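Local structure of hydrolase (Bacteroides thetaiotaomicron, 2OBB) at the interface of chains A and B. The protein binds magnesium and is probably a phosphohydrolase-like enzyme of the haloacid dehalogenase (HAD) superfamily, with a substrate that the structure alone does not show. Numbering follows the deposited sequence. Chains: chain A/B, Hypothetical protein.

Contact 1: the interface of chains A and B. Residues chain A 119-120, 123; chain B 119-120, 123.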
loop_
_atom_site.group_PDB
_atom_site.type_symbol
_atom_site.label_atom_id
_atom_site.label_comp_id
_atom_site.label_asym_id
_atom_site.label_seq_id
_atom_site.Cartn_x
_atom_site.Cartn_y
_atom_site.Cartn_z
ATOM N N PHE A 119 -6.742 -5.760 12.075
ATOM C CA PHE A 119 -6.038 -6.919 12.602
ATOM C C PHE A 119 -6.350 -6.992 14.093
ATOM O O PHE A 119 -6.548 -8.080 14.645
ATOM C CB PHE A 119 -4.538 -6.793 12.376
ATOM C CG PHE A 119 -4.103 -7.033 10.941
ATOM C CD1 PHE A 119 -3.834 -8.322 10.486
ATOM C CD2 PHE A 119 -3.946 -5.976 10.066
ATOM C CE1 PHE A 119 -3.404 -8.553 9.189
ATOM C CE2 PHE A 119 -3.534 -6.195 8.759
ATOM C CZ PHE A 119 -3.249 -7.497 8.321
ATOM N N ALA A 120 -6.438 -5.829 14.730
ATOM C CA ALA A 120 -6.671 -5.754 16.181
ATOM C C ALA A 120 -7.958 -6.487 16.541
ATOM O O ALA A 120 -7.947 -7.403 17.367
ATOM C CB ALA A 120 -6.710 -4.311 16.647
ATOM N N TYR A 123 -7.795 -10.403 15.893
ATOM C CA TYR A 123 -7.088 -11.134 16.933
ATOM C C TYR A 123 -7.677 -11.017 18.346
ATOM O O TYR A 123 -7.628 -11.999 19.108
ATOM C CB TYR A 123 -5.584 -10.850 16.879
ATOM C CG TYR A 123 -4.957 -11.391 15.602
ATOM C CD1 TYR A 123 -4.618 -12.743 15.479
ATOM C CD2 TYR A 123 -4.729 -10.561 14.510
ATOM C CE1 TYR A 123 -4.051 -13.251 14.289
ATOM C CE2 TYR A 123 -4.164 -11.053 13.323
ATOM C CZ TYR A 123 -3.825 -12.396 13.222
ATOM O OH TYR A 123 -3.275 -12.878 12.048
ATOM N N PHE B 119 1.623 -9.162 11.742
ATOM C CA PHE B 119 0.590 -8.963 12.746
ATOM C C PHE B 119 0.422 -10.286 13.484
ATOM O O PHE B 119 0.239 -10.310 14.706
ATOM C CB PHE B 119 -0.723 -8.543 12.100
ATOM C CG PHE B 119 -0.746 -7.102 11.619
ATOM C CD1 PHE B 119 -1.103 -6.070 12.484
ATOM C CD2 PHE B 119 -0.434 -6.791 10.311
ATOM C CE1 PHE B 119 -1.162 -4.754 12.051
ATOM C CE2 PHE B 119 -0.469 -5.476 9.868
ATOM C CZ PHE B 119 -0.849 -4.449 10.746
ATOM N N ALA B 120 0.533 -11.386 12.746
ATOM C CA ALA B 120 0.330 -12.727 13.317
ATOM C C ALA B 120 1.290 -12.949 14.480
ATOM O O ALA B 120 0.862 -13.250 15.597
ATOM C CB ALA B 120 0.498 -13.796 12.253
ATOM N N TYR B 123 0.599 -10.575 17.589
ATOM C CA TYR B 123 -0.511 -11.016 18.420
ATOM C C TYR B 123 -0.360 -12.411 19.046
ATOM O O TYR B 123 -0.818 -12.619 20.183
ATOM C CB TYR B 123 -1.849 -10.817 17.703
ATOM C CG TYR B 123 -2.156 -9.342 17.488
ATOM C CD1 TYR B 123 -2.689 -8.557 18.516
ATOM C CD2 TYR B 123 -1.888 -8.725 16.271
ATOM C CE1 TYR B 123 -2.959 -7.183 18.325
ATOM C CE2 TYR B 123 -2.153 -7.362 16.068
ATOM C CZ TYR B 123 -2.692 -6.600 17.097
ATOM O OH TYR B 123 -2.946 -5.256 16.894
#

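Contact 2: the interface of chains A and B. Residues chain A 85-88; chain B 46, 48, 50, 87.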
loop_
_atom_site.group_PDB
_atom_site.type_symbol
_atom_site.label_atom_id
_atom_site.label_comp_id
_atom_site.label_asym_id
_atom_site.label_seq_id
_atom_site.Cartn_x
_atom_site.Cartn_y
_atom_site.Cartn_z
ATOM N N PHE A 85 -4.850 14.272 -11.789
ATOM C CA PHE A 85 -3.825 13.239 -11.613
ATOM C C PHE A 85 -3.103 13.266 -10.275
ATOM O O PHE A 85 -2.869 14.334 -9.687
ATOM C CB PHE A 85 -2.781 13.374 -12.741
ATOM C CG PHE A 85 -1.978 12.115 -13.008
ATOM C CD1 PHE A 85 -2.546 11.028 -13.679
ATOM C CD2 PHE A 85 -0.643 12.027 -12.625
ATOM C CE1 PHE A 85 -1.804 9.866 -13.945
ATOM C CE2 PHE A 85 0.103 10.859 -12.891
ATOM C CZ PHE A 85 -0.487 9.782 -13.546
ATOM N N SER A 86 -2.780 12.061 -9.810
ATOM C CA SER A 86 -1.713 11.821 -8.837
ATOM C C SER A 86 -1.043 10.491 -9.230
ATOM O O SER A 86 -1.702 9.599 -9.761
ATOM C CB SER A 86 -2.278 11.757 -7.414
ATOM O OG SER A 86 -3.135 10.625 -7.236
ATOM N N ARG A 87 0.252 10.351 -8.991
ATOM C CA ARG A 87 0.916 9.099 -9.320
ATOM C C ARG A 87 0.388 7.919 -8.482
ATOM O O ARG A 87 0.139 6.831 -9.011
ATOM C CB ARG A 87 2.428 9.245 -9.183
ATOM C CG ARG A 87 3.182 8.102 -9.785
ATOM C CD ARG A 87 4.667 8.342 -9.733
ATOM N NE ARG A 87 5.369 7.067 -9.808
ATOM C CZ ARG A 87 6.676 6.925 -9.972
ATOM N NH1 ARG A 87 7.458 7.972 -10.071
ATOM N NH2 ARG A 87 7.199 5.715 -10.030
ATOM N N LYS A 88 0.181 8.148 -7.185
ATOM C CA LYS A 88 -0.386 7.138 -6.304
ATOM C C LYS A 88 -1.900 7.048 -6.563
ATOM O O LYS A 88 -2.569 8.073 -6.658
ATOM C CB LYS A 88 -0.098 7.520 -4.839
ATOM C CG LYS A 88 -0.509 6.490 -3.805
ATOM C CD LYS A 88 -0.192 6.976 -2.392
ATOM C CE LYS A 88 -0.742 6.032 -1.329
ATOM N NZ LYS A 88 -0.806 6.674 0.038
ATOM N N TRP B 46 4.853 8.844 -0.044
ATOM C CA TRP B 46 3.964 8.227 -1.033
ATOM C C TRP B 46 2.561 8.705 -0.749
ATOM O O TRP B 46 1.875 8.142 0.109
ATOM C CB TRP B 46 4.060 6.706 -0.894
ATOM C CG TRP B 46 3.473 5.820 -1.970
ATOM C CD1 TRP B 46 2.861 4.633 -1.753
ATOM C CD2 TRP B 46 3.473 6.014 -3.413
ATOM N NE1 TRP B 46 2.474 4.073 -2.945
ATOM C CE2 TRP B 46 2.837 4.891 -3.977
ATOM C CE3 TRP B 46 3.938 7.025 -4.267
ATOM C CZ2 TRP B 46 2.676 4.722 -5.369
ATOM C CZ3 TRP B 46 3.769 6.875 -5.639
ATOM C CH2 TRP B 46 3.139 5.714 -6.181
ATOM N N VAL B 48 -1.125 10.885 -2.438
ATOM C CA VAL B 48 -1.878 11.397 -3.564
ATOM C C VAL B 48 -1.628 12.905 -3.710
ATOM O O VAL B 48 -1.921 13.476 -4.756
ATOM C CB VAL B 48 -3.413 11.064 -3.492
ATOM C CG1 VAL B 48 -3.641 9.555 -3.625
ATOM C CG2 VAL B 48 -4.063 11.638 -2.215
ATOM N N GLU B 50 0.078 16.204 -4.691
ATOM C CA GLU B 50 0.964 16.714 -5.751
ATOM C C GLU B 50 1.041 18.261 -5.667
ATOM O O GLU B 50 0.193 18.906 -5.045
ATOM C CB GLU B 50 0.433 16.358 -7.153
ATOM C CG GLU B 50 0.113 14.881 -7.428
ATOM C CD GLU B 50 1.353 13.996 -7.713
ATOM O OE1 GLU B 50 2.526 14.445 -7.537
ATOM O OE2 GLU B 50 1.135 12.830 -8.111
ATOM N N ARG B 87 4.389 3.176 -12.598
ATOM C CA ARG B 87 3.630 4.156 -11.834
ATOM C C ARG B 87 3.653 3.863 -10.321
ATOM O O ARG B 87 3.841 4.771 -9.507
ATOM C CB ARG B 87 2.203 4.252 -12.360
ATOM C CG ARG B 87 1.463 5.437 -11.824
ATOM C CD ARG B 87 0.103 5.561 -12.456
ATOM N NE ARG B 87 -0.771 6.337 -11.585
ATOM C CZ ARG B 87 -1.971 6.789 -11.916
ATOM N NH1 ARG B 87 -2.478 6.546 -13.100
ATOM N NH2 ARG B 87 -2.670 7.487 -11.041
HETATM O O HOH W 1 -2.402 9.324 -0.192
HETATM O O HOH W 2 1.267 10.525 -6.250
#

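Contact 3: the interface of chains A and B. Residues chain A 88, 92-94, 99; chain B 9, 46, 96, 98-99.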
loop_
_atom_site.group_PDB
_atom_site.type_symbol
_atom_site.label_atom_id
_atom_site.label_comp_id
_atom_site.label_asym_id
_atom_site.label_seq_id
_atom_site.Cartn_x
_atom_site.Cartn_y
_atom_site.Cartn_z
ATOM N N LYS A 88 0.181 8.148 -7.185
ATOM C CA LYS A 88 -0.386 7.138 -6.304
ATOM C C LYS A 88 -1.900 7.048 -6.563
ATOM O O LYS A 88 -2.569 8.073 -6.658
ATOM C CB LYS A 88 -0.098 7.520 -4.839
ATOM C CG LYS A 88 -0.509 6.490 -3.805
ATOM C CD LYS A 88 -0.192 6.976 -2.392
ATOM C CE LYS A 88 -0.742 6.032 -1.329
ATOM N NZ LYS A 88 -0.806 6.674 0.038
ATOM N N ASP A 92 -9.487 3.394 -1.929
ATOM C CA ASP A 92 -9.891 3.460 -0.503
ATOM C C ASP A 92 -9.153 2.428 0.383
ATOM O O ASP A 92 -9.102 2.555 1.629
ATOM C CB ASP A 92 -11.408 3.223 -0.390
ATOM C CG ASP A 92 -12.217 4.304 -1.099
ATOM O OD1 ASP A 92 -11.961 5.493 -0.820
ATOM O OD2 ASP A 92 -13.065 3.957 -1.952
ATOM N N LEU A 93 -8.627 1.399 -0.273
ATOM C CA LEU A 93 -7.994 0.274 0.388
ATOM C C LEU A 93 -6.863 -0.278 -0.489
ATOM O O LEU A 93 -6.984 -0.277 -1.729
ATOM C CB LEU A 93 -9.016 -0.826 0.609
ATOM C CG LEU A 93 -8.750 -1.818 1.740
ATOM C CD1 LEU A 93 -9.145 -1.151 3.090
ATOM C CD2 LEU A 93 -9.517 -3.110 1.500
ATOM N N PHE A 94 -5.790 -0.749 0.159
ATOM C CA PHE A 94 -4.682 -1.375 -0.526
ATOM C C PHE A 94 -4.455 -2.798 0.010
ATOM O O PHE A 94 -4.310 -3.021 1.205
ATOM C CB PHE A 94 -3.415 -0.532 -0.364
ATOM C CG PHE A 94 -3.492 0.823 -1.015
ATOM C CD1 PHE A 94 -4.053 1.904 -0.344
ATOM C CD2 PHE A 94 -3.025 1.007 -2.303
ATOM C CE1 PHE A 94 -4.113 3.178 -0.942
ATOM C CE2 PHE A 94 -3.070 2.290 -2.928
ATOM C CZ PHE A 94 -3.606 3.370 -2.247
ATOM N N ASN A 99 2.677 -4.624 2.309
ATOM C CA ASN A 99 2.147 -3.833 3.423
ATOM C C ASN A 99 2.823 -4.217 4.714
ATOM O O ASN A 99 3.051 -5.401 4.998
ATOM C CB ASN A 99 0.630 -4.007 3.527
ATOM C CG ASN A 99 -0.117 -3.302 2.389
ATOM O OD1 ASN A 99 0.475 -2.560 1.622
ATOM N ND2 ASN A 99 -1.388 -3.555 2.277
ATOM N N ASP B 9 2.826 6.762 3.629
ATOM C CA ASP B 9 1.727 7.659 3.320
ATOM C C ASP B 9 1.795 8.875 4.241
ATOM O O ASP B 9 2.473 8.844 5.264
ATOM C CB ASP B 9 0.422 6.912 3.475
ATOM C CG ASP B 9 -0.774 7.788 3.288
ATOM O OD1 ASP B 9 -0.861 8.440 2.243
ATOM O OD2 ASP B 9 -1.658 7.797 4.173
ATOM N N TRP B 46 4.853 8.844 -0.044
ATOM C CA TRP B 46 3.964 8.227 -1.033
ATOM C C TRP B 46 2.561 8.705 -0.749
ATOM O O TRP B 46 1.875 8.142 0.109
ATOM C CB TRP B 46 4.060 6.706 -0.894
ATOM C CG TRP B 46 3.473 5.820 -1.970
ATOM C CD1 TRP B 46 2.861 4.633 -1.753
ATOM C CD2 TRP B 46 3.473 6.014 -3.413
ATOM N NE1 TRP B 46 2.474 4.073 -2.945
ATOM C CE2 TRP B 46 2.837 4.891 -3.977
ATOM C CE3 TRP B 46 3.938 7.025 -4.267
ATOM C CZ2 TRP B 46 2.676 4.722 -5.369
ATOM C CZ3 TRP B 46 3.769 6.875 -5.639
ATOM C CH2 TRP B 46 3.139 5.714 -6.181
ATOM N N ASP B 96 0.726 2.588 5.248
ATOM C CA ASP B 96 -0.411 3.342 4.746
ATOM C C ASP B 96 -1.658 3.072 5.603
ATOM O O ASP B 96 -2.003 1.912 5.887
ATOM C CB ASP B 96 -0.662 2.896 3.322
ATOM C CG ASP B 96 -1.418 3.912 2.518
ATOM O OD1 ASP B 96 -2.448 4.373 3.061
ATOM O OD2 ASP B 96 -1.016 4.162 1.320
ATOM N N ARG B 98 -4.546 3.166 4.820
ATOM C CA ARG B 98 -5.565 2.486 4.003
ATOM C C ARG B 98 -5.172 1.072 3.602
ATOM O O ARG B 98 -5.869 0.425 2.842
ATOM C CB ARG B 98 -5.939 3.288 2.771
ATOM C CG ARG B 98 -6.532 4.641 3.143
ATOM C CD ARG B 98 -6.941 5.384 1.883
ATOM N NE ARG B 98 -7.286 6.774 2.146
ATOM C CZ ARG B 98 -8.031 7.525 1.339
ATOM N NH1 ARG B 98 -8.530 7.038 0.196
ATOM N NH2 ARG B 98 -8.287 8.767 1.689
ATOM N N ASN B 99 -4.061 0.591 4.129
ATOM C CA ASN B 99 -3.749 -0.838 4.032
ATOM C C ASN B 99 -4.840 -1.662 4.668
ATOM O O ASN B 99 -5.360 -1.328 5.742
ATOM C CB ASN B 99 -2.393 -1.133 4.678
ATOM C CG ASN B 99 -1.223 -0.602 3.843
ATOM O OD1 ASN B 99 -1.408 -0.161 2.720
ATOM N ND2 ASN B 99 -0.047 -0.628 4.400
HETATM O O HOH W 3 -0.081 -0.235 0.375
HETATM O O HOH W 4 -2.402 9.324 -0.192
#

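Contact 1: the interface of chains A and B
The phenyl rings of A:Phe119 and B:Phe119 lie face to face across the two-fold axis, joining the short C-terminal helices (119-123) of the two chains in a small two-fold aromatic cluster. The stack is nearly parallel: the ring planes differ by 2° and the centroids are 3.6 Å apart. CD2 of each ring sits over the centre of the other, while the two CE2 atoms approach to 3.3 Å, A:Phe119 to B:Phe119. The side chains cross at about a right angle, and the CB of each reaches the rim of the opposite ring at CD1. In both copies CG is anti to the carbonyl carbon (chi1 -75°), which turns the ring off its helix and flat against its mate.

Edge packing within each chain widens these faces. A:Tyr123 lies in the plane of the A:Phe119 ring, with its CE2 3.9 Å from CD1 of the phenylalanine, and B:Tyr123 does the same for B:Phe119, so each helix presents a flat layer of two rings.

Apolar contacts extend the seam. The tyrosines also cross at about a right angle, CB of B:Tyr123 lying 3.8 Å from CG of A:Tyr123. No polar bond crosses this patch, so shape and apolar burial hold it; the deposited dimer is consistent with, but does not prove, such a pair in solution. Each phenol reaches past the axis to the opposite helix, where OH of A:Tyr123 comes to rest 3.8 Å from CA of B:Ala120.

Contact 2: the interface of chains A and B
Carboxylate oxygen OE2 of B:Glu50 is gripped by the backbone N of A:Arg87 at 2.8 Å and by water 2, which also meets the amide N of A:Lys88. The bond from A:Arg87 arrives nearly along the C-O axis of the carboxylate, whose chain bends at chi2 (-78°) to bring OE2 to the loop 85-88 of chain A. B:Trp46 and B:Val48 lie in the loop after strand 42-45, where HAD proteins carry motif II.

The two Arg87 side chains slide past each other in opposite directions across the two-fold axis. Each is extended from CG to NE, and NE of B:Arg87 gives a straight bond of 2.8 Å, in its guanidinium plane, to O of A:Arg87; the twin bond runs back. NH2 of B:Arg87 also meets O of A:Ser86 at 2.7 Å, but that oxygen lies far out of the guanidinium plane and the bond is bent. The ring tip of A:Phe85 covers one guanidinium face, offset toward the rim, CE1 lying 3.7 Å from CZ of B:Arg87. An alanine in place of B:Arg87 would probably leave both chain A carbonyls without these donors and open a gap beside the phenyl ring.

A:Lys88 runs extended over one face of the B:Trp46 indole: CB covers the six-membered ring and CD the five-membered ring, with CG 3.7 Å from CE2. Its NZ then reaches O of B:Trp46 at 3.1 Å from above the carbonyl plane.

Contact 3: the interface of chains A and B
From CB outward, B:Arg98 lies along chain A: CB meets O of A:Asp92 at 3.4 Å and touches the edge of the A:Phe94 ring in plane, CG and CD continue past the same A:Asp92 oxygen, and NH1 ends 3.9 Å from carboxylate OD1 of A:Asp92 in a long salt bridge. CG anti to the carbonyl carbon (chi1 -61°) and an extended chain to NE lay it along this course. B:Arg98 and B:Asp96 belong to the stretch that carries the acidic motif IV of the HAD superfamily; B:Asp9 is the first aspartate of the DxD motif, a magnesium ligand and the expected nucleophile. Amide N of B:Arg98 binds OD1 of B:Asp96, which would help to fix the turn of that carboxylate.

The side chains of B:Asp96 and A:Lys88 reach toward each other tip to tip, NZ lying 2.8 Å from OD2, above the carboxylate plane. The same NZ forms a salt bridge of 2.8 Å with OD1 of B:Asp9 and shares water 4 with it. Past the indole of B:Trp46, the lysine thus brings its amine from one chain to the DxD aspartate of the other, where it may take the place of the motif III lysine.

Backbone N of A:Phe94 bonds O of B:Arg98 at 2.9 Å, within a parallel bridge between A:Phe94 and B:Asn99. The A:Asn99 and B:Asn99 amides meet tip to tip and stack, planes 16° apart; water 3 joins their OD1 atoms, 2.7 Å from OD1 of A:Asn99.

The three contacts follow one another along the two-fold interface. Contacts 1 and 2 lie at its ends, with their C-alpha centres about 30 Å apart, and contact 3 sits between, about 18 Å from contact 1 and 12 Å from contact 2. Contacts 2 and 3 share A:Lys88 and B:Trp46, so the lysine runs from one into the other, whereas contact 1 stands apart on the C-terminal helix 119-123. Symmetry repeats contacts 2 and 3 with the chains exchanged. If this dimer is the biological one, pairing of the chains would place a partner lysine beside the nucleophile aspartate of each active site.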